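Long-range contact in alpha-toxin (Clostridium novyi, PDB 2VK9), which is a large clostridial toxin that has a catalytic domain of the TcdA/TcdB glycosyltransferase family, clan GT-A: residues N399-Q404 against S481-D486. Numbering follows the deposited sequence.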
loop_
_atom_site.group_PDB
_atom_site.type_symbol
_atom_site.label_atom_id
_atom_site.label_comp_id
_atom_site.label_asym_id
_atom_site.label_seq_id
_atom_site.Cartn_x
_atom_site.Cartn_y
_atom_site.Cartn_z
ATOM N N ASN A 399 -4.487 -4.343 -13.370
ATOM C CA ASN A 399 -3.785 -3.683 -14.466
ATOM C C ASN A 399 -3.768 -2.174 -14.299
ATOM O O ASN A 399 -2.769 -1.536 -14.630
ATOM C CB ASN A 399 -4.342 -4.085 -15.831
ATOM C CG ASN A 399 -3.873 -5.479 -16.268
ATOM O OD1 ASN A 399 -4.665 -6.275 -16.788
ATOM N ND2 ASN A 399 -2.582 -5.785 -16.047
ATOM N N ASN A 400 -4.854 -1.621 -13.760
ATOM C CA ASN A 400 -4.909 -0.208 -13.436
ATOM C C ASN A 400 -3.966 0.172 -12.308
ATOM O O ASN A 400 -3.385 1.260 -12.323
ATOM C CB ASN A 400 -6.324 0.211 -13.061
ATOM C CG ASN A 400 -7.257 0.248 -14.244
ATOM O OD1 ASN A 400 -6.832 0.364 -15.408
ATOM N ND2 ASN A 400 -8.552 0.151 -13.956
ATOM N N LEU A 401 -3.826 -0.726 -11.334
ATOM C CA LEU A 401 -2.867 -0.569 -10.245
ATOM C C LEU A 401 -1.424 -0.515 -10.743
ATOM O O LEU A 401 -0.669 0.361 -10.331
ATOM C CB LEU A 401 -3.031 -1.687 -9.226
ATOM C CG LEU A 401 -2.270 -1.574 -7.904
ATOM C CD1 LEU A 401 -2.710 -0.347 -7.129
ATOM C CD2 LEU A 401 -2.495 -2.836 -7.089
ATOM N N ILE A 402 -1.053 -1.436 -11.633
ATOM C CA ILE A 402 0.311 -1.487 -12.181
ATOM C C ILE A 402 0.562 -0.251 -13.024
ATOM O O ILE A 402 1.665 0.300 -13.020
ATOM C CB ILE A 402 0.560 -2.756 -13.045
ATOM C CG1 ILE A 402 0.545 -4.019 -12.180
ATOM C CG2 ILE A 402 1.880 -2.649 -13.811
ATOM C CD1 ILE A 402 0.115 -5.269 -12.916
ATOM N N SER A 403 -0.483 0.170 -13.737
ATOM C CA SER A 403 -0.468 1.383 -14.539
ATOM C C SER A 403 -0.270 2.623 -13.653
ATOM O O SER A 403 0.612 3.438 -13.925
ATOM C CB SER A 403 -1.758 1.480 -15.349
ATOM O OG SER A 403 -1.813 2.692 -16.075
ATOM N N GLN A 404 -1.067 2.739 -12.587
ATOM C CA GLN A 404 -0.890 3.810 -11.602
ATOM C C GLN A 404 0.550 3.897 -11.105
ATOM O O GLN A 404 1.167 4.961 -11.157
ATOM C CB GLN A 404 -1.812 3.619 -10.402
ATOM C CG GLN A 404 -3.245 4.066 -10.604
ATOM C CD GLN A 404 -3.430 5.582 -10.685
ATOM O OE1 GLN A 404 -2.535 6.367 -10.340
ATOM N NE2 GLN A 404 -4.611 5.999 -11.143
ATOM N N SER A 481 -6.564 3.570 -4.195
ATOM C CA SER A 481 -7.830 4.266 -4.315
ATOM C C SER A 481 -7.933 4.981 -5.649
ATOM O O SER A 481 -9.038 5.213 -6.129
ATOM C CB SER A 481 -8.070 5.230 -3.156
ATOM O OG SER A 481 -6.932 6.019 -2.952
ATOM N N SER A 482 -6.797 5.300 -6.258
ATOM C CA SER A 482 -6.804 5.869 -7.600
ATOM C C SER A 482 -6.965 4.807 -8.690
ATOM O O SER A 482 -7.585 5.063 -9.725
ATOM C CB SER A 482 -5.560 6.725 -7.855
ATOM O OG SER A 482 -5.559 7.894 -7.049
ATOM N N ALA A 483 -6.402 3.621 -8.469
ATOM C CA ALA A 483 -6.565 2.510 -9.412
ATOM C C ALA A 483 -8.008 2.013 -9.381
ATOM O O ALA A 483 -8.559 1.565 -10.382
ATOM C CB ALA A 483 -5.603 1.390 -9.085
ATOM N N THR A 484 -8.604 2.110 -8.202
ATOM C CA THR A 484 -10.004 1.802 -7.975
ATOM C C THR A 484 -10.903 2.853 -8.630
ATOM O O THR A 484 -11.927 2.528 -9.227
ATOM C CB THR A 484 -10.244 1.749 -6.474
ATOM O OG1 THR A 484 -9.563 0.611 -5.953
ATOM C CG2 THR A 484 -11.668 1.580 -6.165
ATOM N N CYS A 485 -10.496 4.113 -8.511
ATOM C CA CYS A 485 -11.184 5.228 -9.129
ATOM C C CYS A 485 -11.106 5.157 -10.655
ATOM O O CYS A 485 -12.073 5.457 -11.335
ATOM C CB CYS A 485 -10.581 6.531 -8.621
ATOM S SG CYS A 485 -11.500 8.004 -9.077
ATOM N N ASP A 486 -9.944 4.767 -11.171
ATOM C CA ASP A 486 -9.743 4.470 -12.591
ATOM C C ASP A 486 -10.830 3.524 -13.098
ATOM O O ASP A 486 -11.482 3.792 -14.101
ATOM C CB ASP A 486 -8.383 3.763 -12.809
ATOM C CG ASP A 486 -7.201 4.719 -12.991
ATOM O OD1 ASP A 486 -7.392 5.957 -12.992
ATOM O OD2 ASP A 486 -6.057 4.207 -13.156
#
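Gln404 and Asp486 both carry CG anti to the carbonyl carbon, and a bend of the Gln404 chain at chi2 (-71°) places its CD over Ser482, with Ser482 CB 3.7 Å from that atom. The two polar groups then meet tip to tip: Gln404 NE2 donates to Asp486 OD2 at 3.1 Å. This bond is bent, with an N-H...O angle of 142°; the donor comes from above the carboxylate plane, and the oxygen is tilted out of the amide plane. Further bonds hold both groups, since Gln404 NE2 also reaches Thr494 O, Gln404 OE1 takes Arg408 NE, and the Asp486 oxygens accept the backbone N-H groups of Asn493 and Thr494. The buried carboxylate is thus met by three N-H donors, which would be expected to stabilise its negative charge.

Next to this polar pair, the helices touch through a small residue. Ala483 CB lies 3.6 Å from Leu401 CA, and Leu401 CD1 packs on the same methyl at 3.9 Å. The alanine lets the backbones draw near, with CA atoms of Leu401 and Ala483 4.9 Å apart and the local axes 8.4 Å apart at closest approach. Asn400 meets the same Asp486 at its methylene, ND2 to CB being 3.8 Å; the amide and carboxylate planes stand almost perpendicular, and ND2 bonds instead to Thr487 OG1.

Around this contact, Leu401 also touches Ile272 of helix 263-278, while Thr484 packs on Phe384 of strand 382-391. The arrangement is a close, alanine-centred helix-helix crossing, with N-to-C directions 125° apart, that joins helices 396-422 and 477-488 in the buried interior of the GT-A-type catalytic domain.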